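Local coordinates for chitin binding protein (Streptomyces lividans, PDB 5FTZ) that probably binds chitin and cleaves its glycosidic bonds oxidatively, as a copper-dependent AA10 lytic polysaccharide monooxygenase, at residues Pro62-Pro65 against Trp70-Thr73. Numbering follows the deposited sequence.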
ATOM      1  N   PRO A  62      21.672   7.014 -29.022  1.00  9.84           N
ATOM      2  CA  PRO A  62      20.937   6.465 -30.152  1.00 10.27           C
ATOM      3  C   PRO A  62      21.643   5.263 -30.796  1.00 10.39           C
ATOM      4  O   PRO A  62      21.039   4.607 -31.641  1.00 10.00           O
ATOM      5  CB  PRO A  62      20.910   7.632 -31.112  1.00 10.98           C
ATOM      6  CG  PRO A  62      22.021   8.514 -30.745  1.00 11.21           C
ATOM      7  CD  PRO A  62      22.177   8.379 -29.275  1.00 10.40           C
ATOM      8  N   LYS A  63      22.911   5.006 -30.454  1.00 10.41           N
ATOM      9  CA  LYS A  63      23.670   3.885 -30.990  1.00 10.47           C
ATOM     10  C   LYS A  63      24.247   3.115 -29.814  1.00 10.38           C
ATOM     11  O   LYS A  63      24.369   3.649 -28.703  1.00 10.03           O
ATOM     12  CB  LYS A  63      24.818   4.386 -31.840  1.00 11.49           C
ATOM     13  CG  LYS A  63      24.429   5.280 -33.028  1.00 14.03           C
ATOM     14  CD  LYS A  63      23.744   4.482 -34.044  1.00 16.93           C
ATOM     15  CE  LYS A  63      23.604   5.251 -35.352  1.00 22.42           C
ATOM     16  NZ  LYS A  63      23.153   4.349 -36.438  1.00 28.09           N
ATOM     17  N   GLN A  64      24.648   1.866 -30.059  1.00 10.81           N
ATOM     18  CA  GLN A  64      25.414   1.149 -29.060  1.00 11.53           C
ATOM     19  C   GLN A  64      26.794   1.838 -28.878  1.00 10.70           C
ATOM     20  O   GLN A  64      27.188   2.741 -29.629  1.00 10.69           O
ATOM     21  CB  GLN A  64      25.422  -0.340 -29.373  1.00 15.23           C
ATOM     22  CG  GLN A  64      26.229  -0.687 -30.550  1.00 15.64           C
ATOM     23  CD  GLN A  64      26.348  -2.204 -30.697  1.00 14.16           C
ATOM     24  OE1 GLN A  64      27.234  -2.798 -30.070  1.00 15.26           O
ATOM     25  NE2 GLN A  64      25.547  -2.799 -31.574  1.00 14.27           N
ATOM     26  N   PRO A  65      27.505   1.500 -27.795  1.00 10.66           N
ATOM     27  CA  PRO A  65      28.713   2.246 -27.473  1.00 11.03           C
ATOM     28  C   PRO A  65      29.758   2.319 -28.623  1.00 10.40           C
ATOM     29  O   PRO A  65      30.391   3.363 -28.790  1.00 12.26           O
ATOM     30  CB  PRO A  65      29.250   1.478 -26.265  1.00 11.98           C
ATOM     31  CG  PRO A  65      27.994   1.012 -25.588  1.00 10.96           C
ATOM     32  CD  PRO A  65      27.086   0.618 -26.693  1.00 10.77           C
ATOM     33  N   TRP A  70      21.919  -0.211 -32.407  1.00 10.13           N
ATOM     34  CA  TRP A  70      21.501  -1.170 -31.423  1.00 10.42           C
ATOM     35  C   TRP A  70      20.917  -2.378 -32.101  1.00 11.02           C
ATOM     36  O   TRP A  70      20.274  -2.259 -33.108  1.00 11.78           O
ATOM     37  CB  TRP A  70      20.442  -0.611 -30.476  1.00 10.18           C
ATOM     38  CG  TRP A  70      20.909   0.471 -29.531  1.00  9.41           C
ATOM     39  CD1 TRP A  70      20.724   1.810 -29.673  1.00  9.98           C
ATOM     40  CD2 TRP A  70      21.576   0.270 -28.278  1.00  9.49           C
ATOM     41  NE1 TRP A  70      21.259   2.445 -28.614  1.00 10.28           N
ATOM     42  CE2 TRP A  70      21.803   1.533 -27.740  1.00  9.83           C
ATOM     43  CE3 TRP A  70      21.997  -0.858 -27.570  1.00  9.46           C
ATOM     44  CZ2 TRP A  70      22.420   1.707 -26.507  1.00  9.84           C
ATOM     45  CZ3 TRP A  70      22.616  -0.655 -26.334  1.00 10.05           C
ATOM     46  CH2 TRP A  70      22.807   0.584 -25.835  1.00 10.34           C
ATOM     47  N   PRO A  71      21.160  -3.574 -31.543  1.00 11.42           N
ATOM     48  CA  PRO A  71      20.429  -4.745 -32.077  1.00 11.26           C
ATOM     49  C   PRO A  71      18.968  -4.623 -31.825  1.00 11.84           C
ATOM     50  O   PRO A  71      18.551  -4.047 -30.810  1.00 11.55           O
ATOM     51  CB  PRO A  71      20.997  -5.931 -31.294  1.00 12.61           C
ATOM     52  CG  PRO A  71      21.580  -5.375 -30.093  1.00 14.29           C
ATOM     53  CD  PRO A  71      21.962  -3.939 -30.375  1.00 12.40           C
ATOM     54  N   THR A  72      18.159  -5.214 -32.693  1.00 11.53           N
ATOM     55  CA  THR A  72      16.698  -5.087 -32.554  1.00 13.11           C
ATOM     56  C   THR A  72      16.016  -6.452 -32.541  1.00 13.02           C
ATOM     57  O   THR A  72      16.529  -7.424 -33.102  1.00 14.53           O
ATOM     58  CB  THR A  72      16.052  -4.316 -33.707  1.00 15.25           C
ATOM     59  OG1 THR A  72      16.151  -5.070 -34.919  1.00 18.74           O
ATOM     60  CG2 THR A  72      16.651  -2.972 -33.974  1.00 14.49           C
ATOM     61  N   THR A  73      14.833  -6.501 -31.942  1.00 11.01           N
ATOM     62  CA  THR A  73      13.946  -7.629 -31.981  1.00 11.26           C
ATOM     63  C   THR A  73      12.933  -7.347 -33.100  1.00 12.49           C
ATOM     64  O   THR A  73      12.258  -6.311 -33.111  1.00 10.90           O
ATOM     65  CB  THR A  73      13.229  -7.804 -30.663  1.00 13.06           C
ATOM     66  OG1 THR A  73      14.170  -8.026 -29.601  1.00 14.10           O
ATOM     67  CG2 THR A  73      12.243  -8.983 -30.676  1.00 13.44           C
TER
HETATM   68  O   HOH W   1      20.434   2.280 -33.093  1.00 12.30           O
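Pro62 meets Trp70 through its carbonyl: Pro62 O lies 3.4 Å from Trp70 CD1, at the edge of the indole and near its plane. A water donates to Pro62 O and accepts from Trp70 N, 3.0 Å from the water, tying the two residues together. Next, the Lys63 backbone passes over one face of the ring, with Lys63 C 3.3 Å from Trp70 NE1. The indole N-H is hydrogen-bonded to the Ser61 carbonyl. Gln64 continues across the same face. Gln64 CA sits 3.9 Å from the centroid of the six-membered ring of Trp70, 10° off the ring normal, a CH-pi contact. The ring also has a cation-pi contact with Arg10. Gln64 CB packs on the ring too, 3.9 Å from Trp70 CE3. With chi1 at 71°, CG of Gln64 is tucked between the two backbone neighbours of CA, and the extended chain beyond it brings Gln64 NE2 to 3.9 Å from Pro71 CD. That amide donates to the Ala69 carbonyl. Pro65 CD makes a looser apolar contact with Trp70 CH2. Replacing Trp70 with an alanine would probably open a gap beneath Lys63 and Gln64 and leave the Ser61 carbonyl without its indole partner. The contact folds the loop between strands 33-35 and 73-74 back on itself around one indole, at the surface of the LPMO beta-sandwich.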